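Local coordinates for beta-galactosidase (Streptococcus pneumoniae, PDB 4CUA), which hydrolyses terminal beta-galactosides and carries, in the fragment described here, a calcium-containing carbohydrate-binding module that probably recognises galactose-containing glycans, at residues Val31-Asp36 with Pro45-Thr50; Lys37-Asn42 with Ser172-Gln177; Val63-Ser68 with Tyr156-Arg161; Gly102-Thr107 with Asp119-Asp124. All coordinates share one frame; numbering follows the deposited sequence.

Interaction 1 (Val31-Asp36 with Pro45-Thr50); sequences VSNVND and PANRWT. With CA (calcium ion), chain C; EDO (1,2-ethanediol), chain F; EDO (1,2-ethanediol), chain D.
N33, D36 and N47 converge on one calcium ion, half of a probably structural metal site in this galactose-binding-like beta-sandwich module. The short 3-10 turn 31-34 brings in a backbone ligand, N33 O, at 2.3 Å from the calcium. Two side-chain oxygens join it: D36 OD1 lies 2.4 Å from the metal and N47 OD1 lies 2.3 Å from it. L38, T174 and E175 supply the rest of the shell.

Hydrogen bonds form a second layer. D36 and N47 meet tip to tip, carboxylate and amide nearly coplanar. N47 ND2 points an N-H at the syn lone pair of D36 OD2 at 2.8 Å, almost straight at 170°. Each group thus spends one terminal atom on the metal and the other on its neighbour, which fixes both rotations. Further along, N33 ND2 reaches R48 O over 2.9 Å, approaching from above the carbonyl plane, while its other N-H goes to O1 of an ethanediol molecule.

Apolar packing closes the inner side. W49 has CG anti to its backbone N (chi1 167°). Its side chain touches V31 and, on strand 58-67, A59 and V61. V31 CB meets W49 CD1 at 3.7 Å, obliquely to the ring. V34 runs side by side with W49, and its CG1 presses on W49 CB at 3.4 Å.

Interaction 2 (Lys37-Asn42 with Ser172-Gln177); sequences KLISYN and SITEVQ. With CA (calcium ion), chain C.
One face of the Y41 ring carries the methyl of T174, a CH-pi contact in which CG2 sits 4.1 Å from the ring centroid, displaced toward the rim and nearest CE1. The other flat group is the E175 carboxylate, whose two oxygens do separate jobs. OE1 binds the calcium ion at 2.3 Å, and OE2 is met on its syn side by the backbone N-H of K37 at 2.8 Å. That donor stands 34° out of the carboxylate plane. A bend at chi2 (73°) turns E175 CD out of line with the start of its chain, while the aliphatic part, CB and CG, lies across I39 CG1 at about a right angle.

T174 works with all its branches. OG1, anti to the backbone N (chi1 -179°), accepts the N-H of S40 at 2.8 Å in a nearly straight bond, and it probably hydrogen-bonds N47 O. CG2 touches the Y41 ring and also I39 CG2, 3.9 Å away. The T174 carbonyl oxygen turns to the calcium, 2.4 Å away, and L38 O binds from the loop side at 2.3 Å. S40 OG accepts from N42 N, an ST turn, and hydrogen-bonds P45 O as well.

The chain corners at T174, so the ion sits where strand 172-177 changes direction and the 37-42 loop folds over it. N33, D36 and N47 complete the six-residue calcium site of this galactose-binding-like module.

Interaction 3 (Val63-Ser68 with Tyr156-Arg161); sequences VLFGDS and YAIRIR. With EDO (1,2-ethanediol), chain E.
F65 sits at the break in strand 58-67 and packs against Y156 and A157, where strands 58-67 and 157-163 pair antiparallel within the galactose-binding-like beta-sandwich. F65 CG is anti to its carbonyl carbon and beside the backbone N (chi1 -60°). CB and CG both pass Y156 O, and CD2 comes closest to that oxygen at 3.3 Å. CE2 then lies over the start of the partner strand, 3.9 Å from A157 CA, and the tip CZ approaches I158 CG1 in one modelled conformer of that side chain. V63 O stands above the centre of one ring face. Outside the two segments, I178 and R74 also touch F65.

The same Y156 O takes the backbone N-H of F65 at 2.9 Å, bonded at 172°. L64 CD1 reaches it too, 3.3 Å away, so a main-chain oxygen just before the strand is wrapped by a bond and two carbon contacts. Inside the strands, V63 and I158 form a hydrogen-bonded pair: V63 N gives to I158 O at 2.9 Å, and the return bond from I158 N to V63 O is weak. L64 and A157 make the next, non-hydrogen-bonded pair, with CA atoms 4.5 Å apart. A157 CA also makes a CA-H...O contact with V63 O at 3.2 Å.

Interaction 4 (Gly102-Thr107 with Asp119-Asp124); sequences GKTVPT and DHVFND. With EDO (1,2-ethanediol), chain H; EDO (1,2-ethanediol), chain E.
H120 bonds T107, and P106 packs on V121 and F122; together these make the tight half of the contact, with the imidazole held at both nitrogens. NE2 donates to T107 O at 2.8 Å, straight at 169° and with the oxygen in the ring plane, though the donor sits above the plane of the T107 carbonyl. The other nitrogen, ND1, accepts the N-H of F122 at 2.9 Å. Such a pair of bonds is consistent with a neutral imidazole protonated on NE2. H120 also turns its CE1 corner onto the F122 face, 3.2 Å above the plane and over its centre. The P106 and F122 side chains cross at about a right angle, P106 CB lying 3.7 Å from F122 CE1 and 3.9 Å from V121 CG2.

Both segments belong to the long excursion between strands 94-100 and 128-130 of the galactose-binding-like sandwich, and F122 is the residue that carries it inward, stacking on F21 and meeting W128. Residues 121-123 form a short 3-10 turn, along which N123 N bonds H120 O.

Packing thins toward the surface. There T104 and V121 cross obliquely, with T104 CG2 3.8 Å from V121 CG1, and both residues are less buried than P106. An ethanediol molecule lies against this rim: its O2 accepts the backbone N-H of V121 at 2.8 Å, while its placement near the T107 hydroxyl is doubtful.

In the fold
Interactions 1 and 2 are two halves of one calcium site: their centres are 6 Å apart, their segments alternate along the chain, and strands 49-50 and 172-177 pair in the sheet. Interaction 3 lies deeper, its centre about 17 Å from that of interaction 2, yet V176 CG2 touches V63 CG2 at 4.0 Å. Interaction 4 sits beyond it, on the opposite side of the chain's centre from the metal, about 27 Å from interaction 2 between centres. It is nested in the loop closed by interaction 3, and the two meet where Y156 packs on P106. R159 makes a weak hydrogen bond to F122 O, and one ethanediol is shared by R159 and N123.

Interaction 1 (Val31-Asp36 with Pro45-Thr50)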
# COMPACT_ATOMS: atom_id res chain seq x y z
N VAL A 31 -3.21 -8.50 -1.45
CA VAL A 31 -2.82 -7.11 -1.68
C VAL A 31 -2.81 -6.74 -3.14
O VAL A 31 -2.88 -5.57 -3.44
CB VAL A 31 -1.47 -6.82 -0.97
CG1 VAL A 31 -0.32 -7.41 -1.74
CG2 VAL A 31 -1.30 -5.30 -0.75
N SER A 32 -2.70 -7.70 -4.02
CA SER A 32 -2.83 -7.44 -5.47
C SER A 32 -4.15 -6.75 -5.79
O SER A 32 -4.28 -6.02 -6.78
CB SER A 32 -2.70 -8.77 -6.25
OG SER A 32 -3.62 -9.72 -5.77
N ASN A 33 -5.16 -6.88 -4.93
CA ASN A 33 -6.37 -6.09 -5.08
C ASN A 33 -6.24 -4.63 -5.02
O ASN A 33 -7.15 -3.92 -5.40
CB ASN A 33 -7.41 -6.51 -4.05
CG ASN A 33 -8.00 -7.90 -4.32
OD1 ASN A 33 -8.01 -8.39 -5.46
ND2 ASN A 33 -8.58 -8.48 -3.31
N VAL A 34 -5.14 -4.09 -4.48
CA VAL A 34 -5.08 -2.65 -4.30
C VAL A 34 -4.57 -1.86 -5.54
O VAL A 34 -4.56 -0.65 -5.51
CB VAL A 34 -4.30 -2.16 -3.07
CG1 VAL A 34 -4.76 -2.90 -1.80
CG2 VAL A 34 -2.77 -2.29 -3.25
N ASN A 35 -4.10 -2.59 -6.56
CA ASN A 35 -3.64 -1.86 -7.75
C ASN A 35 -4.13 -2.56 -8.98
O ASN A 35 -3.45 -2.55 -10.05
CB ASN A 35 -2.11 -1.71 -7.78
CG ASN A 35 -1.37 -3.00 -7.93
OD1 ASN A 35 -1.83 -4.07 -7.63
ND2 ASN A 35 -0.09 -2.86 -8.40
N ASP A 36 -5.37 -3.08 -8.90
CA ASP A 36 -5.98 -3.84 -10.00
C ASP A 36 -6.96 -2.99 -10.84
O ASP A 36 -7.60 -3.55 -11.77
CB ASP A 36 -6.64 -5.10 -9.52
CG ASP A 36 -7.81 -4.87 -8.61
OD1 ASP A 36 -8.14 -3.75 -8.30
OD2 ASP A 36 -8.34 -5.89 -8.16
N PRO A 45 -18.62 -6.04 -6.49
CA PRO A 45 -17.93 -7.14 -5.90
C PRO A 45 -17.07 -6.71 -4.74
O PRO A 45 -16.66 -5.55 -4.68
CB PRO A 45 -17.04 -7.59 -7.04
CG PRO A 45 -16.62 -6.31 -7.67
CD PRO A 45 -17.83 -5.41 -7.57
N ALA A 46 -16.75 -7.64 -3.86
CA ALA A 46 -15.73 -7.43 -2.87
C ALA A 46 -14.41 -7.33 -3.59
O ALA A 46 -14.02 -8.24 -4.35
CB ALA A 46 -15.69 -8.53 -1.85
N ASN A 47 -13.72 -6.22 -3.35
CA ASN A 47 -12.40 -6.02 -3.96
C ASN A 47 -11.55 -5.15 -3.02
O ASN A 47 -11.78 -3.96 -2.87
CB ASN A 47 -12.52 -5.29 -5.31
CG ASN A 47 -11.16 -5.12 -5.96
OD1 ASN A 47 -10.49 -4.08 -5.76
ND2 ASN A 47 -10.73 -6.11 -6.68
N ARG A 48 -10.68 -5.79 -2.27
CA ARG A 48 -9.94 -5.10 -1.23
C ARG A 48 -8.80 -5.92 -0.72
O ARG A 48 -8.87 -7.16 -0.76
CB ARG A 48 -10.88 -4.69 -0.11
CG ARG A 48 -11.73 -5.83 0.43
CD ARG A 48 -12.61 -5.34 1.54
NE ARG A 48 -13.51 -6.35 2.07
CZ ARG A 48 -14.74 -6.59 1.61
NH1 ARG A 48 -15.24 -5.97 0.56
NH2 ARG A 48 -15.47 -7.56 2.19
N TRP A 49 -7.73 -5.25 -0.24
CA TRP A 49 -6.84 -5.84 0.71
C TRP A 49 -7.39 -5.57 2.09
O TRP A 49 -7.93 -4.49 2.36
CB TRP A 49 -5.46 -5.19 0.63
CG TRP A 49 -4.59 -5.55 1.81
CD1 TRP A 49 -3.80 -6.61 1.90
CD2 TRP A 49 -4.48 -4.82 3.05
NE1 TRP A 49 -3.17 -6.62 3.12
CE2 TRP A 49 -3.59 -5.56 3.85
CE3 TRP A 49 -5.05 -3.68 3.54
CZ2 TRP A 49 -3.22 -5.13 5.13
CZ3 TRP A 49 -4.67 -3.24 4.82
CH2 TRP A 49 -3.77 -3.99 5.59
N THR A 50 -7.30 -6.57 2.97
CA THR A 50 -7.51 -6.31 4.40
C THR A 50 -6.55 -7.19 5.15
O THR A 50 -6.01 -8.13 4.60
CB THR A 50 -8.93 -6.64 4.88
OG1 THR A 50 -9.05 -8.04 5.12
CG2 THR A 50 -10.04 -6.22 3.94
CA CA C . -8.81 -2.65 -6.29
C1 EDO F . -11.52 -10.50 -3.33
O1 EDO F . -10.19 -10.92 -3.19
C2 EDO F . -12.04 -9.94 -2.02
O2 EDO F . -11.40 -8.69 -1.68
C1 EDO D . -13.89 -7.75 5.60
O1 EDO D . -15.20 -7.96 5.10
C2 EDO D . -12.89 -8.77 5.09
O2 EDO D . -12.77 -8.59 3.64

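Interaction 2 (Lys37-Asn42 with Ser172-Gln177)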
# COMPACT_ATOMS: atom_id res chain seq x y z
N LYS A 37 -7.07 -1.72 -10.53
CA LYS A 37 -7.92 -0.73 -11.23
C LYS A 37 -9.37 -0.98 -10.96
O LYS A 37 -10.22 -0.32 -11.59
CB LYS A 37 -7.62 -0.66 -12.75
CG LYS A 37 -6.18 -0.13 -13.01
CD LYS A 37 -5.75 -0.46 -14.41
CE LYS A 37 -5.25 -1.91 -14.48
NZ LYS A 37 -4.76 -2.40 -15.79
N LEU A 38 -9.73 -1.85 -10.03
CA LEU A 38 -11.13 -2.04 -9.61
C LEU A 38 -11.27 -1.34 -8.28
O LEU A 38 -10.41 -1.46 -7.41
CB LEU A 38 -11.47 -3.51 -9.46
CG LEU A 38 -11.39 -4.34 -10.72
CD1 LEU A 38 -11.70 -5.79 -10.42
CD2 LEU A 38 -12.31 -3.77 -11.81
N ILE A 39 -12.30 -0.56 -8.11
CA ILE A 39 -12.55 0.19 -6.91
C ILE A 39 -13.92 -0.19 -6.46
O ILE A 39 -14.93 0.03 -7.17
CB ILE A 39 -12.46 1.71 -7.12
CG1 ILE A 39 -11.04 2.06 -7.64
CG2 ILE A 39 -12.82 2.45 -5.83
CD1 ILE A 39 -10.79 3.53 -7.73
N SER A 40 -14.03 -0.77 -5.26
CA SER A 40 -15.33 -1.17 -4.72
C SER A 40 -15.38 -0.93 -3.23
O SER A 40 -14.52 -1.36 -2.47
CB SER A 40 -15.60 -2.64 -4.96
OG SER A 40 -16.86 -2.93 -4.31
N TYR A 41 -16.42 -0.26 -2.79
CA TYR A 41 -16.63 -0.00 -1.37
C TYR A 41 -17.68 -0.91 -0.70
O TYR A 41 -18.10 -0.67 0.41
CB TYR A 41 -16.98 1.47 -1.16
CG TYR A 41 -15.81 2.34 -1.55
CD1 TYR A 41 -14.73 2.56 -0.71
CD2 TYR A 41 -15.79 2.97 -2.79
CE1 TYR A 41 -13.67 3.37 -1.14
CE2 TYR A 41 -14.77 3.76 -3.19
CZ TYR A 41 -13.73 3.99 -2.34
OH TYR A 41 -12.65 4.77 -2.71
N ASN A 42 -18.00 -1.98 -1.41
CA ASN A 42 -18.99 -2.94 -0.91
C ASN A 42 -18.60 -4.36 -1.28
O ASN A 42 -17.44 -4.66 -1.54
CB ASN A 42 -20.40 -2.49 -1.36
CG ASN A 42 -20.51 -2.44 -2.86
OD1 ASN A 42 -19.91 -3.21 -3.57
ND2 ASN A 42 -21.26 -1.46 -3.35
N SER A 172 -8.61 -1.90 5.92
CA SER A 172 -9.10 -2.27 4.61
C SER A 172 -8.90 -1.18 3.53
O SER A 172 -9.25 -0.03 3.73
CB SER A 172 -10.58 -2.60 4.71
OG SER A 172 -11.18 -2.96 3.46
N ILE A 173 -8.47 -1.60 2.36
CA ILE A 173 -8.17 -0.72 1.22
C ILE A 173 -8.66 -1.38 -0.06
O ILE A 173 -8.24 -2.47 -0.40
CB ILE A 173 -6.67 -0.49 1.10
CG1 ILE A 173 -6.12 0.29 2.29
CG2 ILE A 173 -6.33 0.28 -0.20
CD1 ILE A 173 -4.60 0.33 2.35
N THR A 174 -9.52 -0.65 -0.81
CA THR A 174 -9.95 -1.19 -2.13
C THR A 174 -8.94 -0.88 -3.27
O THR A 174 -8.77 -1.68 -4.15
CB THR A 174 -11.34 -0.75 -2.51
OG1 THR A 174 -11.68 -1.33 -3.77
CG2 THR A 174 -11.56 0.71 -2.54
N GLU A 175 -8.25 0.26 -3.16
CA GLU A 175 -7.30 0.68 -4.22
C GLU A 175 -6.41 1.73 -3.65
O GLU A 175 -6.85 2.56 -2.87
CB GLU A 175 -8.10 1.20 -5.43
CG GLU A 175 -7.31 1.32 -6.73
CD GLU A 175 -6.95 0.05 -7.42
OE1 GLU A 175 -7.30 -1.06 -6.96
OE2 GLU A 175 -6.29 0.11 -8.52
N VAL A 176 -5.15 1.71 -4.14
CA VAL A 176 -4.26 2.83 -3.98
C VAL A 176 -3.93 3.35 -5.35
O VAL A 176 -4.04 2.61 -6.33
CB VAL A 176 -2.96 2.47 -3.25
CG1 VAL A 176 -3.29 1.82 -1.90
CG2 VAL A 176 -2.06 1.57 -4.09
N GLN A 177 -3.56 4.63 -5.43
CA GLN A 177 -3.06 5.21 -6.69
C GLN A 177 -1.88 6.16 -6.38
O GLN A 177 -1.94 6.95 -5.44
CB GLN A 177 -4.17 5.97 -7.42
CG GLN A 177 -5.32 5.04 -7.75
CD GLN A 177 -6.44 5.76 -8.53
OE1 GLN A 177 -6.73 6.93 -8.33
NE2 GLN A 177 -7.05 5.04 -9.40
CA CA C . -8.81 -2.65 -6.29

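Interaction 3 (Val63-Ser68 with Tyr156-Arg161)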
# COMPACT_ATOMS: atom_id res chain seq x y z
N VAL A 63 3.75 -0.22 -2.75
CA VAL A 63 3.97 -0.49 -4.16
C VAL A 63 5.46 -0.47 -4.43
O VAL A 63 6.12 0.47 -4.02
CB VAL A 63 3.22 0.54 -5.04
CG1 VAL A 63 3.53 0.26 -6.51
CG2 VAL A 63 1.71 0.46 -4.76
N LEU A 64 5.93 -1.48 -5.13
CA LEU A 64 7.26 -1.64 -5.63
C LEU A 64 7.22 -1.27 -7.12
O LEU A 64 6.50 -1.92 -7.87
CB LEU A 64 7.76 -3.07 -5.49
CG LEU A 64 9.11 -3.41 -6.05
CD1 LEU A 64 10.19 -2.51 -5.39
CD2 LEU A 64 9.41 -4.89 -5.78
N PHE A 65 7.93 -0.24 -7.51
CA PHE A 65 7.75 0.34 -8.86
C PHE A 65 8.42 -0.40 -9.96
O PHE A 65 9.44 -1.09 -9.80
CB PHE A 65 8.22 1.78 -8.86
CG PHE A 65 7.47 2.63 -7.91
CD1 PHE A 65 6.09 2.81 -7.99
CD2 PHE A 65 8.09 3.21 -6.82
CE1 PHE A 65 5.40 3.56 -7.10
CE2 PHE A 65 7.39 3.94 -5.90
CZ PHE A 65 6.02 4.13 -6.00
N GLY A 66 7.87 -0.23 -11.18
CA GLY A 66 8.51 -0.80 -12.35
C GLY A 66 8.43 0.22 -13.49
O GLY A 66 7.69 1.13 -13.45
N ASP A 67 9.29 0.00 -14.46
CA ASP A 67 9.22 0.70 -15.78
C ASP A 67 9.41 -0.36 -16.82
O ASP A 67 10.42 -1.05 -16.87
CB ASP A 67 10.31 1.74 -15.82
CG ASP A 67 10.36 2.51 -17.13
OD1 ASP A 67 9.50 2.26 -18.01
OD2 ASP A 67 11.20 3.43 -17.16
N SER A 68 8.43 -0.52 -17.68
CA SER A 68 8.56 -1.39 -18.84
C SER A 68 8.88 -2.80 -18.49
O SER A 68 9.53 -3.53 -19.24
CB SER A 68 9.59 -0.82 -19.82
OG SER A 68 9.28 0.57 -20.09
N TYR A 156 12.51 3.06 -4.82
CA TYR A 156 11.94 1.83 -5.39
C TYR A 156 10.54 1.52 -4.85
O TYR A 156 9.82 0.76 -5.50
CB TYR A 156 12.84 0.63 -5.11
CG TYR A 156 14.10 0.64 -5.89
CD1 TYR A 156 14.08 0.39 -7.25
CD2 TYR A 156 15.35 0.75 -5.27
CE1 TYR A 156 15.25 0.33 -8.00
CE2 TYR A 156 16.50 0.68 -6.02
CZ TYR A 156 16.44 0.50 -7.38
OH TYR A 156 17.65 0.41 -8.10
N ALA A 157 10.17 2.06 -3.70
CA ALA A 157 8.90 1.66 -3.05
C ALA A 157 8.44 2.63 -2.04
O ALA A 157 9.25 3.25 -1.34
CB ALA A 157 9.08 0.30 -2.39
N ILE A 158 7.14 2.81 -1.93
CA ILE A 158 6.57 3.44 -0.79
C ILE A 158 5.59 2.49 -0.18
O ILE A 158 5.10 1.60 -0.89
CB ILE A 158 5.99 4.85 -1.05
CG1 ILE A 158 4.73 4.74 -1.92
CG2 ILE A 158 7.10 5.74 -1.62
CD1 ILE A 158 3.80 5.92 -1.81
N ARG A 159 5.32 2.69 1.08
CA ARG A 159 4.30 1.96 1.79
C ARG A 159 3.60 2.81 2.83
O ARG A 159 4.13 3.86 3.29
CB ARG A 159 4.82 0.69 2.46
CG ARG A 159 5.66 0.92 3.72
CD ARG A 159 6.29 -0.39 4.16
NE ARG A 159 6.98 -0.15 5.43
CZ ARG A 159 7.66 -1.12 6.05
NH1 ARG A 159 7.68 -2.36 5.57
NH2 ARG A 159 8.26 -0.83 7.18
N ILE A 160 2.39 2.41 3.17
CA ILE A 160 1.64 2.97 4.24
C ILE A 160 1.47 1.88 5.31
O ILE A 160 0.95 0.84 5.07
CB ILE A 160 0.33 3.68 3.76
CG1 ILE A 160 -0.37 4.33 4.91
CG2 ILE A 160 -0.59 2.70 3.01
CD1 ILE A 160 -1.58 5.17 4.56
N ARG A 161 1.95 2.20 6.52
CA ARG A 161 2.01 1.26 7.65
C ARG A 161 1.01 1.72 8.67
O ARG A 161 1.03 2.89 9.15
CB ARG A 161 3.44 1.25 8.18
CG ARG A 161 3.63 0.30 9.37
CD ARG A 161 5.08 0.06 9.63
NE ARG A 161 5.88 1.27 9.75
CZ ARG A 161 5.95 2.05 10.82
NH1 ARG A 161 5.31 1.75 11.94
NH2 ARG A 161 6.72 3.12 10.76
C1 EDO E . 6.98 -5.39 5.23
O1 EDO E . 6.79 -6.72 5.39
C2 EDO E . 6.27 -5.02 3.87
O2 EDO E . 5.95 -3.73 3.92

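Interaction 4 (Gly102-Thr107 with Asp119-Asp124)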
# COMPACT_ATOMS: atom_id res chain seq x y z
N GLY A 102 16.94 1.55 1.47
CA GLY A 102 17.99 0.54 1.56
C GLY A 102 18.96 0.62 0.40
O GLY A 102 18.58 0.87 -0.74
N LYS A 103 20.24 0.37 0.68
CA LYS A 103 21.21 0.20 -0.37
C LYS A 103 21.05 -1.09 -1.15
O LYS A 103 21.41 -1.15 -2.32
CB LYS A 103 22.63 0.33 0.20
CG LYS A 103 22.96 1.76 0.60
CD LYS A 103 24.39 1.83 1.13
CE LYS A 103 25.08 3.13 0.75
NZ LYS A 103 26.55 2.93 0.83
N THR A 104 20.43 -2.11 -0.55
CA THR A 104 20.17 -3.32 -1.29
C THR A 104 18.98 -3.07 -2.24
O THR A 104 17.96 -2.58 -1.80
CB THR A 104 19.90 -4.49 -0.33
OG1 THR A 104 21.05 -4.68 0.51
CG2 THR A 104 19.59 -5.76 -1.11
N VAL A 105 19.17 -3.33 -3.50
CA VAL A 105 18.10 -3.26 -4.47
C VAL A 105 17.03 -4.33 -4.08
O VAL A 105 17.35 -5.50 -3.97
CB VAL A 105 18.66 -3.51 -5.87
CG1 VAL A 105 17.53 -3.58 -6.87
CG2 VAL A 105 19.62 -2.36 -6.25
N PRO A 106 15.79 -3.91 -3.84
CA PRO A 106 14.76 -4.89 -3.47
C PRO A 106 14.44 -5.83 -4.57
O PRO A 106 14.56 -5.48 -5.73
CB PRO A 106 13.55 -4.05 -3.13
CG PRO A 106 13.80 -2.71 -3.65
CD PRO A 106 15.22 -2.56 -4.01
N THR A 107 14.10 -7.07 -4.21
CA THR A 107 13.59 -8.08 -5.13
C THR A 107 12.06 -8.08 -4.98
O THR A 107 11.54 -7.59 -3.98
CB THR A 107 14.09 -9.47 -4.69
OG1 THR A 107 13.73 -9.71 -3.33
CG2 THR A 107 15.60 -9.56 -4.82
N ASP A 119 12.21 -13.75 4.25
CA ASP A 119 13.38 -12.89 4.39
C ASP A 119 13.37 -11.89 3.27
O ASP A 119 13.48 -12.24 2.11
CB ASP A 119 14.67 -13.69 4.31
CG ASP A 119 14.88 -14.56 5.51
OD1 ASP A 119 14.15 -14.49 6.54
OD2 ASP A 119 15.84 -15.33 5.41
N HIS A 120 13.22 -10.63 3.64
CA HIS A 120 13.15 -9.58 2.64
C HIS A 120 13.57 -8.27 3.26
O HIS A 120 13.18 -7.94 4.35
CB HIS A 120 11.72 -9.51 2.10
CG HIS A 120 11.62 -8.75 0.82
ND1 HIS A 120 11.56 -7.38 0.81
CD2 HIS A 120 11.63 -9.13 -0.47
CE1 HIS A 120 11.49 -6.95 -0.44
NE2 HIS A 120 11.57 -8.00 -1.23
N VAL A 121 14.25 -7.46 2.42
CA VAL A 121 14.70 -6.11 2.84
C VAL A 121 13.59 -5.25 3.37
O VAL A 121 13.76 -4.38 4.22
CB VAL A 121 15.45 -5.38 1.74
CG1 VAL A 121 16.78 -6.09 1.47
CG2 VAL A 121 14.65 -5.21 0.45
N PHE A 122 12.38 -5.47 2.88
CA PHE A 122 11.29 -4.66 3.35
C PHE A 122 10.97 -4.83 4.83
O PHE A 122 10.38 -3.96 5.42
CB PHE A 122 9.98 -4.91 2.57
CG PHE A 122 9.99 -4.47 1.15
CD1 PHE A 122 10.91 -3.55 0.64
CD2 PHE A 122 9.01 -4.96 0.30
CE1 PHE A 122 10.88 -3.16 -0.70
CE2 PHE A 122 8.96 -4.54 -1.03
CZ PHE A 122 9.87 -3.65 -1.52
N ASN A 123 11.35 -5.97 5.41
CA ASN A 123 11.07 -6.21 6.81
C ASN A 123 12.05 -5.51 7.76
O ASN A 123 11.80 -5.55 8.98
CB ASN A 123 11.11 -7.70 7.08
CG ASN A 123 9.99 -8.43 6.36
OD1 ASN A 123 8.85 -7.95 6.35
ND2 ASN A 123 10.31 -9.58 5.78
N ASP A 124 13.13 -4.97 7.24
CA ASP A 124 14.15 -4.25 8.08
C ASP A 124 13.77 -2.78 8.15
O ASP A 124 13.82 -2.08 7.12
CB ASP A 124 15.51 -4.48 7.49
CG ASP A 124 16.65 -3.88 8.33
OD1 ASP A 124 16.31 -3.18 9.33
OD2 ASP A 124 17.81 -4.12 7.87
C1 EDO H . 16.35 -8.05 -1.80
O1 EDO H . 17.51 -8.74 -1.30
C2 EDO H . 15.11 -8.77 -1.22
O2 EDO H . 15.25 -8.89 0.18
C1 EDO E . 6.98 -5.39 5.23
O1 EDO E . 6.79 -6.72 5.39
C2 EDO E . 6.27 -5.02 3.87
O2 EDO E . 5.95 -3.73 3.92